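Local coordinates for protein endoglucanase A (Clostridium acetobutylicum, PDB 3IK2) that probably cleaves internal beta-1,4-glucosidic bonds of cellulose and related glucans, as a secreted family 44 glycoside hydrolase built on a TIM-like barrel, at residues A225-G228 against F229-F232; D318-G322 against Q323-W327; Y21-N24 against Q25-S28; Y65-L69 against Y70-K74. All blocks are in the same frame, centred on the assembly; numbering follows the deposited sequence.

How the contacts relate
Along the chain the order is contact 3, contact 4, contact 1, contact 2, each closing before the next opens. Contacts 3 and 1 lie where two strands of the eight-stranded parallel barrel, 22-23 and 220-226, run into the segments that follow them; their centres are about 22 Å apart. Contact 4 ends the short helix 65-69, about 17 Å from contact 3 between centres. Contact 2 is built on helix 320-324; its centre lies about 41 Å from that of contact 4, on the opposite side of the chain's centre. Contacts 1 and 2 touch directly, through F229 against I321 and C325, so helix 320-324 is packed onto helix 229-234, which follows strand 220-226.

Contact 1 (A225-G228 against F229-F232)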
loop_
_atom_site.group_PDB
_atom_site.type_symbol
_atom_site.label_atom_id
_atom_site.label_comp_id
_atom_site.label_asym_id
_atom_site.label_seq_id
_atom_site.Cartn_x
_atom_site.Cartn_y
_atom_site.Cartn_z
ATOM N N ALA A 225 -2.590 10.597 1.278
ATOM C CA ALA A 225 -1.381 9.854 1.726
ATOM C C ALA A 225 -1.026 10.179 3.168
ATOM O O ALA A 225 0.096 10.587 3.483
ATOM C CB ALA A 225 -0.163 10.070 0.787
ATOM N N LEU A 226 -1.999 9.956 4.043
ATOM C CA LEU A 226 -1.884 10.225 5.466
ATOM C C LEU A 226 -0.980 9.206 6.160
ATOM O O LEU A 226 -1.082 7.997 5.911
ATOM C CB LEU A 226 -3.277 10.180 6.083
ATOM C CG LEU A 226 -4.304 11.094 5.436
ATOM C CD1 LEU A 226 -5.740 10.718 5.919
ATOM C CD2 LEU A 226 -3.976 12.532 5.693
ATOM N N PHE A 227 -0.116 9.696 7.037
ATOM C CA PHE A 227 0.938 8.886 7.660
ATOM C C PHE A 227 0.456 7.779 8.611
ATOM O O PHE A 227 1.178 6.807 8.865
ATOM C CB PHE A 227 1.960 9.813 8.346
ATOM C CG PHE A 227 1.624 10.196 9.788
ATOM C CD1 PHE A 227 2.002 9.375 10.857
ATOM C CD2 PHE A 227 0.999 11.402 10.079
ATOM C CE1 PHE A 227 1.711 9.734 12.169
ATOM C CE2 PHE A 227 0.733 11.788 11.417
ATOM C CZ PHE A 227 1.073 10.950 12.445
ATOM N N GLY A 228 -0.757 7.928 9.149
ATOM C CA GLY A 228 -1.143 7.136 10.320
ATOM C C GLY A 228 -2.346 7.669 11.068
ATOM O O GLY A 228 -2.879 8.709 10.719
ATOM N N PHE A 229 -2.781 6.965 12.118
ATOM C CA PHE A 229 -4.098 7.227 12.664
ATOM C C PHE A 229 -4.271 8.664 13.142
ATOM O O PHE A 229 -5.366 9.238 13.038
ATOM C CB PHE A 229 -4.445 6.247 13.809
ATOM C CG PHE A 229 -5.893 6.241 14.151
ATOM C CD1 PHE A 229 -6.727 5.257 13.641
ATOM C CD2 PHE A 229 -6.441 7.254 14.951
ATOM C CE1 PHE A 229 -8.099 5.254 13.951
ATOM C CE2 PHE A 229 -7.804 7.278 15.242
ATOM C CZ PHE A 229 -8.638 6.271 14.758
ATOM N N SER A 230 -3.206 9.220 13.701
ATOM C CA SER A 230 -3.221 10.604 14.173
ATOM C C SER A 230 -3.630 11.624 13.089
ATOM O O SER A 230 -4.400 12.562 13.372
ATOM C CB SER A 230 -1.867 10.960 14.804
ATOM O OG SER A 230 -1.752 12.358 14.939
ATOM N N ALA A 231 -3.144 11.421 11.859
ATOM C CA ALA A 231 -3.587 12.220 10.697
ATOM C C ALA A 231 -4.983 11.895 10.236
ATOM O O ALA A 231 -5.678 12.777 9.737
ATOM C CB ALA A 231 -2.608 12.077 9.521
ATOM N N PHE A 232 -5.395 10.634 10.349
ATOM C CA PHE A 232 -6.781 10.234 10.011
ATOM C C PHE A 232 -7.764 10.957 10.917
ATOM O O PHE A 232 -8.916 11.208 10.540
ATOM C CB PHE A 232 -7.044 8.731 10.251
ATOM C CG PHE A 232 -6.100 7.785 9.545
ATOM C CD1 PHE A 232 -6.169 6.408 9.826
ATOM C CD2 PHE A 232 -5.147 8.238 8.599
ATOM C CE1 PHE A 232 -5.307 5.497 9.184
ATOM C CE2 PHE A 232 -4.279 7.334 7.968
ATOM C CZ PHE A 232 -4.356 5.959 8.265
#
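G228 O lies over one face of the F232 ring, 3.1 Å from F232 CD2 and displaced toward the rim, while L226 CB meets the edge of the same ring at F232 CE2 (3.6 Å). The carbonyl is also the acceptor that opens the helix: F232 N donates to G228 O at 3.2 Å, in the carbonyl plane and fairly straight (158° at the hydrogen), whereas the bond from A231 N is weak and bent. G228 is the N-cap residue of helix 229-234. On the other flank the F227 ring leans obliquely on the first turn, F227 CD2 meeting A231 CB at 3.7 Å and CZ meeting S230 CB. Its chi1 of 87° sets CG between the backbone N and the carbonyl carbon, which places the ring beside S230 and A231. A231 CB touches both F227 CD2 and L226 CB. Further out, L226 and F232 both pack on L276 of strand 273-278 and on I252 of helix 251-266, and S230 OG is hydrogen-bonded to N236. This is a strand-to-helix turn of the barrel: one backbone oxygen, held by one good N-H bond and a second, weak one, marks the helix start beside the apolar side chains of L226, A231 and F232.

Contact 2 (D318-G322 against Q323-W327); sequences DSWIG and QWCKW
K326 curls back so that its NZ reaches G322 O, donating to it at 2.5 Å, shorter than a normal N-H...O bond, which leaves the exact geometry doubtful. The lysine chain is bent at its last torsion (chi4 -54°), which brings the ammonium group to a carbonyl in the middle of the short helix 320-324. Three regular backbone bonds form the helix itself: Q323 N to S319 O, W324 N to W320 O at 2.7 Å, and C325 N to I321 O. S319 is the N-cap, its OG accepting an almost straight bond from G322 N (3.1 Å, 174°) while also bonded to E317. C325 SG comes to the edge of the W320 indole, 4.0 Å from W320 CZ3 and 76° off the ring normal, a sulfur-aromatic contact made beside the ring. The indole is held by its NE1, which bonds to E281; I321 CG1 lies over the centre of one face. Beyond, the W324 indole has Q323 CD over a face. A water lies between Q323 OE1 (2.7 Å) and, more weakly, S319 O. I321 and C325 turn to F229 of helix 229-234. The short helix is consequently secured by the serine cap at its start and its three backbone bonds, probably with some help from the lysine, and carries aromatic and sulfur packing along its flank.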
loop_
_atom_site.group_PDB
_atom_site.type_symbol
_atom_site.label_atom_id
_atom_site.label_comp_id
_atom_site.label_asym_id
_atom_site.label_seq_id
_atom_site.Cartn_x
_atom_site.Cartn_y
_atom_site.Cartn_z
ATOM N N ASP A 318 -3.183 -3.889 21.608
ATOM C CA ASP A 318 -2.482 -3.089 22.593
ATOM C C ASP A 318 -1.785 -1.912 21.940
ATOM O O ASP A 318 -0.641 -2.016 21.497
ATOM C CB ASP A 318 -1.473 -3.955 23.335
ATOM C CG ASP A 318 -0.762 -3.213 24.453
ATOM O OD1 ASP A 318 -1.057 -2.010 24.722
ATOM O OD2 ASP A 318 0.115 -3.867 25.062
ATOM N N SER A 319 -2.489 -0.785 21.884
ATOM C CA SER A 319 -1.912 0.452 21.364
ATOM C C SER A 319 -2.714 1.656 21.904
ATOM O O SER A 319 -3.803 1.488 22.495
ATOM C CB SER A 319 -1.910 0.414 19.821
ATOM O OG SER A 319 -3.235 0.462 19.307
ATOM N N TRP A 320 -2.214 2.866 21.686
ATOM C CA TRP A 320 -3.014 4.057 22.028
ATOM C C TRP A 320 -4.296 4.176 21.182
ATOM O O TRP A 320 -5.291 4.758 21.635
ATOM C CB TRP A 320 -2.172 5.338 21.911
ATOM C CG TRP A 320 -1.722 5.687 20.502
ATOM C CD1 TRP A 320 -0.542 5.371 19.940
ATOM C CD2 TRP A 320 -2.446 6.449 19.519
ATOM N NE1 TRP A 320 -0.477 5.855 18.660
ATOM C CE2 TRP A 320 -1.621 6.544 18.382
ATOM C CE3 TRP A 320 -3.708 7.071 19.495
ATOM C CZ2 TRP A 320 -2.010 7.216 17.218
ATOM C CZ3 TRP A 320 -4.087 7.742 18.347
ATOM C CH2 TRP A 320 -3.234 7.801 17.214
ATOM N N ILE A 321 -4.257 3.666 19.938
ATOM C CA ILE A 321 -5.456 3.599 19.114
ATOM C C ILE A 321 -6.473 2.663 19.782
ATOM O O ILE A 321 -7.626 3.051 20.021
ATOM C CB ILE A 321 -5.163 3.130 17.650
ATOM C CG1 ILE A 321 -3.844 3.741 17.133
ATOM C CG2 ILE A 321 -6.347 3.465 16.747
ATOM C CD1 ILE A 321 -3.464 3.305 15.718
ATOM N N GLY A 322 -6.025 1.440 20.089
ATOM C CA GLY A 322 -6.844 0.461 20.814
ATOM C C GLY A 322 -7.409 1.009 22.123
ATOM O O GLY A 322 -8.551 0.728 22.465
ATOM N N GLN A 323 -6.623 1.819 22.835
ATOM C CA GLN A 323 -7.073 2.396 24.103
ATOM C C GLN A 323 -7.979 3.628 23.972
ATOM O O GLN A 323 -9.022 3.699 24.622
ATOM C CB GLN A 323 -5.887 2.733 25.000
ATOM C CG GLN A 323 -6.314 3.000 26.449
ATOM C CD GLN A 323 -5.161 3.414 27.358
ATOM O OE1 GLN A 323 -3.974 3.213 27.040
ATOM N NE2 GLN A 323 -5.505 3.987 28.509
ATOM N N TRP A 324 -7.573 4.588 23.141
ATOM C CA TRP A 324 -8.219 5.908 23.079
ATOM C C TRP A 324 -9.136 6.200 21.883
ATOM O O TRP A 324 -9.983 7.102 21.975
ATOM C CB TRP A 324 -7.173 7.024 23.224
ATOM C CG TRP A 324 -6.429 6.931 24.502
ATOM C CD1 TRP A 324 -5.075 6.742 24.659
ATOM C CD2 TRP A 324 -6.992 6.961 25.825
ATOM N NE1 TRP A 324 -4.769 6.670 26.004
ATOM C CE2 TRP A 324 -5.922 6.809 26.739
ATOM C CE3 TRP A 324 -8.298 7.125 26.327
ATOM C CZ2 TRP A 324 -6.112 6.837 28.133
ATOM C CZ3 TRP A 324 -8.492 7.133 27.719
ATOM C CH2 TRP A 324 -7.402 6.983 28.604
ATOM N N CYS A 325 -8.967 5.461 20.777
ATOM C CA CYS A 325 -9.768 5.694 19.575
ATOM C C CYS A 325 -10.448 4.411 19.062
ATOM O O CYS A 325 -10.409 4.120 17.864
ATOM C CB CYS A 325 -8.917 6.368 18.485
ATOM S SG CYS A 325 -7.976 7.784 19.081
ATOM N N LYS A 326 -11.066 3.667 19.985
ATOM C CA LYS A 326 -11.800 2.438 19.687
ATOM C C LYS A 326 -12.803 2.673 18.603
ATOM O O LYS A 326 -13.095 1.763 17.821
ATOM C CB LYS A 326 -12.564 1.899 20.920
ATOM C CG LYS A 326 -11.711 1.135 21.873
ATOM C CD LYS A 326 -12.419 0.784 23.178
ATOM C CE LYS A 326 -11.365 0.553 24.254
ATOM N NZ LYS A 326 -10.356 -0.500 23.771
ATOM N N TRP A 327 -13.340 3.889 18.553
ATOM C CA TRP A 327 -14.309 4.241 17.511
ATOM C C TRP A 327 -13.763 4.091 16.072
ATOM O O TRP A 327 -14.561 3.927 15.118
ATOM C CB TRP A 327 -14.870 5.651 17.729
ATOM C CG TRP A 327 -13.797 6.711 17.848
ATOM C CD1 TRP A 327 -13.266 7.199 18.998
ATOM C CD2 TRP A 327 -13.110 7.385 16.771
ATOM N NE1 TRP A 327 -12.313 8.136 18.720
ATOM C CE2 TRP A 327 -12.189 8.269 17.359
ATOM C CE3 TRP A 327 -13.177 7.317 15.366
ATOM C CZ2 TRP A 327 -11.338 9.093 16.593
ATOM C CZ3 TRP A 327 -12.335 8.137 14.618
ATOM C CH2 TRP A 327 -11.441 9.022 15.234
HETATM O O HOH W 1 -2.493 1.805 25.238
#

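Contact 3 (Y21-N24 against Q25-S28); sequences YGTN and QDFS
T23 reaches over the bend to Q25: T23 OG1 donates to Q25 O across 2.6 Å, tilted 33° from the carbonyl plane. With OG1 anti to the backbone N (chi1 -166°), the hydroxyl faces the chain where it bends after the strand, and T23 CG2 also lies close to Q25 O, at 3.1 Å. The same hydroxyl approaches the F27 ring obliquely, 3.5 Å from F27 CZ, while T23 CB meets CE1. Q25 O in turn stands 3.9 Å above the centre of that ring, so the threonine hydroxyl and the carbonyl it binds are both gathered at F27. Next in line, N24 sends its amide away from the turn: OD1 accepts from R36, and ND2 donates to the carbonyls of Y384 and S351, which fixes the rotation of the group. Q25 folds back at chi2 (82°), laying its amide alongside N24, with Q25 OE1 3.3 Å from N24 CB. That OE1 is bonded to E386 N, and D26 forms salt bridges with K90 and R35. Strand 22-23 lies in the barrel between strands 34-37 and 379-384, and the bend after it carries F27 onto V395, Q396 and F399 of helix 393-403.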
loop_
_atom_site.group_PDB
_atom_site.type_symbol
_atom_site.label_atom_id
_atom_site.label_comp_id
_atom_site.label_asym_id
_atom_site.label_seq_id
_atom_site.Cartn_x
_atom_site.Cartn_y
_atom_site.Cartn_z
ATOM N N TYR A 21 -0.993 -6.467 -4.448
ATOM C CA TYR A 21 0.267 -7.231 -4.249
ATOM C C TYR A 21 1.472 -6.391 -4.694
ATOM O O TYR A 21 2.369 -6.875 -5.371
ATOM C CB TYR A 21 0.244 -8.568 -5.025
ATOM C CG TYR A 21 -1.000 -9.415 -4.782
ATOM C CD1 TYR A 21 -2.042 -9.439 -5.714
ATOM C CD2 TYR A 21 -1.120 -10.197 -3.619
ATOM C CE1 TYR A 21 -3.198 -10.200 -5.482
ATOM C CE2 TYR A 21 -2.254 -10.981 -3.382
ATOM C CZ TYR A 21 -3.283 -10.972 -4.318
ATOM O OH TYR A 21 -4.397 -11.725 -4.077
ATOM N N GLY A 22 1.474 -5.123 -4.310
ATOM C CA GLY A 22 2.462 -4.181 -4.803
ATOM C C GLY A 22 3.561 -3.905 -3.798
ATOM O O GLY A 22 3.489 -4.313 -2.616
ATOM N N THR A 23 4.589 -3.204 -4.265
ATOM C CA THR A 23 5.688 -2.803 -3.400
ATOM C C THR A 23 6.218 -1.390 -3.722
ATOM O O THR A 23 6.033 -0.905 -4.842
ATOM C CB THR A 23 6.816 -3.861 -3.434
ATOM O OG1 THR A 23 7.736 -3.622 -2.351
ATOM C CG2 THR A 23 7.528 -3.852 -4.818
ATOM N N ASN A 24 6.857 -0.760 -2.727
ATOM C CA ASN A 24 7.677 0.468 -2.860
ATOM C C ASN A 24 9.158 0.129 -3.119
ATOM O O ASN A 24 9.938 0.996 -3.519
ATOM C CB ASN A 24 7.671 1.277 -1.559
ATOM C CG ASN A 24 6.382 2.046 -1.323
ATOM O OD1 ASN A 24 6.261 3.178 -1.850
ATOM N ND2 ASN A 24 5.528 1.543 -0.555
ATOM N N GLN A 25 9.530 -1.125 -2.833
ATOM C CA GLN A 25 10.904 -1.590 -2.937
ATOM C C GLN A 25 10.893 -2.929 -3.623
ATOM O O GLN A 25 10.196 -3.844 -3.197
ATOM C CB GLN A 25 11.626 -1.684 -1.555
ATOM C CG GLN A 25 12.017 -0.320 -0.917
ATOM C CD GLN A 25 10.844 0.327 -0.196
ATOM O OE1 GLN A 25 9.927 -0.361 0.262
ATOM N NE2 GLN A 25 10.842 1.655 -0.134
ATOM N N ASP A 26 11.679 -3.042 -4.690
ATOM C CA ASP A 26 11.799 -4.315 -5.389
ATOM C C ASP A 26 12.372 -5.460 -4.550
ATOM O O ASP A 26 13.276 -5.272 -3.770
ATOM C CB ASP A 26 12.583 -4.153 -6.686
ATOM C CG ASP A 26 11.778 -3.423 -7.740
ATOM O OD1 ASP A 26 10.535 -3.673 -7.843
ATOM O OD2 ASP A 26 12.380 -2.575 -8.424
ATOM N N PHE A 27 11.839 -6.647 -4.799
ATOM C CA PHE A 27 12.249 -7.882 -4.170
ATOM C C PHE A 27 13.174 -8.672 -5.055
ATOM O O PHE A 27 12.980 -8.747 -6.288
ATOM C CB PHE A 27 11.019 -8.711 -3.890
ATOM C CG PHE A 27 10.055 -8.056 -2.937
ATOM C CD1 PHE A 27 8.729 -7.824 -3.316
ATOM C CD2 PHE A 27 10.468 -7.691 -1.656
ATOM C CE1 PHE A 27 7.815 -7.261 -2.427
ATOM C CE2 PHE A 27 9.565 -7.100 -0.753
ATOM C CZ PHE A 27 8.237 -6.888 -1.147
ATOM N N SER A 28 14.192 -9.264 -4.440
ATOM C CA SER A 28 15.136 -10.106 -5.191
ATOM C C SER A 28 14.401 -11.259 -5.870
ATOM O O SER A 28 14.705 -11.596 -7.018
ATOM C CB SER A 28 16.292 -10.622 -4.289
ATOM O OG SER A 28 15.756 -11.253 -3.123
#

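Contact 4 (Y65-L69 against Y70-K74)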
loop_
_atom_site.group_PDB
_atom_site.type_symbol
_atom_site.label_atom_id
_atom_site.label_comp_id
_atom_site.label_asym_id
_atom_site.label_seq_id
_atom_site.Cartn_x
_atom_site.Cartn_y
_atom_site.Cartn_z
ATOM N N TYR A 65 20.359 11.140 -4.295
ATOM C CA TYR A 65 19.901 9.865 -3.727
ATOM C C TYR A 65 18.928 9.104 -4.646
ATOM O O TYR A 65 19.064 7.895 -4.868
ATOM C CB TYR A 65 19.269 10.093 -2.340
ATOM C CG TYR A 65 18.667 8.836 -1.726
ATOM C CD1 TYR A 65 19.480 7.866 -1.138
ATOM C CD2 TYR A 65 17.269 8.628 -1.725
ATOM C CE1 TYR A 65 18.924 6.698 -0.572
ATOM C CE2 TYR A 65 16.708 7.481 -1.182
ATOM C CZ TYR A 65 17.539 6.512 -0.612
ATOM O OH TYR A 65 16.985 5.374 -0.061
ATOM N N TRP A 66 17.939 9.814 -5.184
ATOM C CA TRP A 66 16.974 9.140 -6.047
ATOM C C TRP A 66 17.575 8.672 -7.399
ATOM O O TRP A 66 17.192 7.607 -7.903
ATOM C CB TRP A 66 15.643 9.926 -6.164
ATOM C CG TRP A 66 14.566 9.353 -5.242
ATOM C CD1 TRP A 66 14.767 8.466 -4.211
ATOM C CD2 TRP A 66 13.148 9.638 -5.252
ATOM N NE1 TRP A 66 13.572 8.172 -3.600
ATOM C CE2 TRP A 66 12.563 8.878 -4.209
ATOM C CE3 TRP A 66 12.324 10.468 -6.031
ATOM C CZ2 TRP A 66 11.168 8.913 -3.916
ATOM C CZ3 TRP A 66 10.929 10.501 -5.748
ATOM C CH2 TRP A 66 10.375 9.733 -4.689
ATOM N N LEU A 67 18.525 9.433 -7.945
ATOM C CA LEU A 67 19.306 8.970 -9.114
ATOM C C LEU A 67 20.009 7.622 -8.883
ATOM O O LEU A 67 19.963 6.757 -9.738
ATOM C CB LEU A 67 20.322 10.037 -9.577
ATOM C CG LEU A 67 19.722 11.287 -10.237
ATOM C CD1 LEU A 67 20.740 12.412 -10.293
ATOM C CD2 LEU A 67 19.256 10.969 -11.645
ATOM N N THR A 68 20.634 7.446 -7.713
ATOM C CA THR A 68 21.322 6.185 -7.408
ATOM C C THR A 68 20.366 5.038 -7.063
ATOM O O THR A 68 20.519 3.948 -7.588
ATOM C CB THR A 68 22.471 6.357 -6.330
ATOM O OG1 THR A 68 21.917 6.678 -5.038
ATOM C CG2 THR A 68 23.432 7.471 -6.758
ATOM N N LEU A 69 19.372 5.302 -6.206
ATOM C CA LEU A 69 18.361 4.338 -5.817
ATOM C C LEU A 69 17.633 3.712 -7.010
ATOM O O LEU A 69 17.325 2.509 -7.008
ATOM C CB LEU A 69 17.357 4.961 -4.820
ATOM C CG LEU A 69 16.329 4.013 -4.181
ATOM C CD1 LEU A 69 17.029 2.948 -3.322
ATOM C CD2 LEU A 69 15.216 4.733 -3.379
ATOM N N TYR A 70 17.341 4.514 -8.012
ATOM C CA TYR A 70 16.586 4.030 -9.180
ATOM C C TYR A 70 17.491 3.661 -10.362
ATOM O O TYR A 70 17.007 3.359 -11.452
ATOM C CB TYR A 70 15.449 5.010 -9.534
ATOM C CG TYR A 70 14.385 4.981 -8.452
ATOM C CD1 TYR A 70 14.355 5.927 -7.437
ATOM C CD2 TYR A 70 13.441 3.953 -8.415
ATOM C CE1 TYR A 70 13.380 5.855 -6.403
ATOM C CE2 TYR A 70 12.472 3.867 -7.381
ATOM C CZ TYR A 70 12.457 4.815 -6.382
ATOM O OH TYR A 70 11.503 4.722 -5.389
ATOM N N ASP A 71 18.810 3.655 -10.126
ATOM C CA ASP A 71 19.772 3.065 -11.065
ATOM C C ASP A 71 19.769 3.784 -12.413
ATOM O O ASP A 71 19.897 3.164 -13.471
ATOM C CB ASP A 71 19.472 1.574 -11.251
ATOM C CG ASP A 71 19.588 0.794 -9.957
ATOM O OD1 ASP A 71 20.630 0.924 -9.279
ATOM O OD2 ASP A 71 18.654 0.031 -9.605
ATOM N N VAL A 72 19.612 5.105 -12.342
ATOM C CA VAL A 72 19.673 5.991 -13.491
ATOM C C VAL A 72 21.135 6.026 -13.947
ATOM O O VAL A 72 22.012 6.280 -13.124
ATOM C CB VAL A 72 19.218 7.422 -13.086
ATOM C CG1 VAL A 72 19.261 8.372 -14.267
ATOM C CG2 VAL A 72 17.823 7.392 -12.442
ATOM N N PRO A 73 21.401 5.777 -15.242
ATOM C CA PRO A 73 22.802 5.879 -15.704
ATOM C C PRO A 73 23.304 7.331 -15.712
ATOM O O PRO A 73 22.508 8.289 -15.877
ATOM C CB PRO A 73 22.758 5.288 -17.115
ATOM C CG PRO A 73 21.317 5.414 -17.556
ATOM C CD PRO A 73 20.467 5.407 -16.326
ATOM N N LYS A 74 24.607 7.509 -15.534
ATOM C CA LYS A 74 25.126 8.869 -15.337
ATOM C C LYS A 74 24.795 9.824 -16.484
ATOM O O LYS A 74 24.674 11.021 -16.286
ATOM C CB LYS A 74 26.616 8.889 -14.913
ATOM C CG LYS A 74 27.610 8.947 -16.019
ATOM C CD LYS A 74 28.975 8.650 -15.485
ATOM C CE LYS A 74 29.891 8.203 -16.605
ATOM N NZ LYS A 74 31.018 7.453 -16.015
HETATM O O HOH W 2 22.982 5.494 -10.745
#
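Y70 and W66 meet in a T-shaped stack, the tyrosine edge pointing at the indole face with planes at 89° and the five-membered ring centroid of W66 5.0 Å from that of the Y70 ring. Y70 CE1 does the touching, 3.6 Å from W66 NE1; a chi1 of -69° carries the Y70 side chain next to W66, so that the ring edge meets the indole face. L69 lies next to the tyrosine, its CG over one face and L69 CD2 3.7 Å from Y70 CE1. A second apolar pair joins L67 CD2 to V72 CG1, also at 3.7 Å, and both residues rest on S82 of helix 82-93; Y70 packs on V83 of that helix and on I37 of a barrel strand. Outward, W66 O lies in the plane of the Y70 ring at its edge while accepting from Y70 N. T68 OG1 and L69 N share Y65 O. A water sits by V72 O, with a long, weak approach to L67 O. Two backbone bonds finish the helix: V72 N to L67 O at 3.1 Å, and D71 N to T68 O, the latter from well above the carbonyl plane. D71, at phi 63°, is the C-prime residue, and the whole is a Schellman motif with an apolar contact between L67 and V72 bridging the helix end.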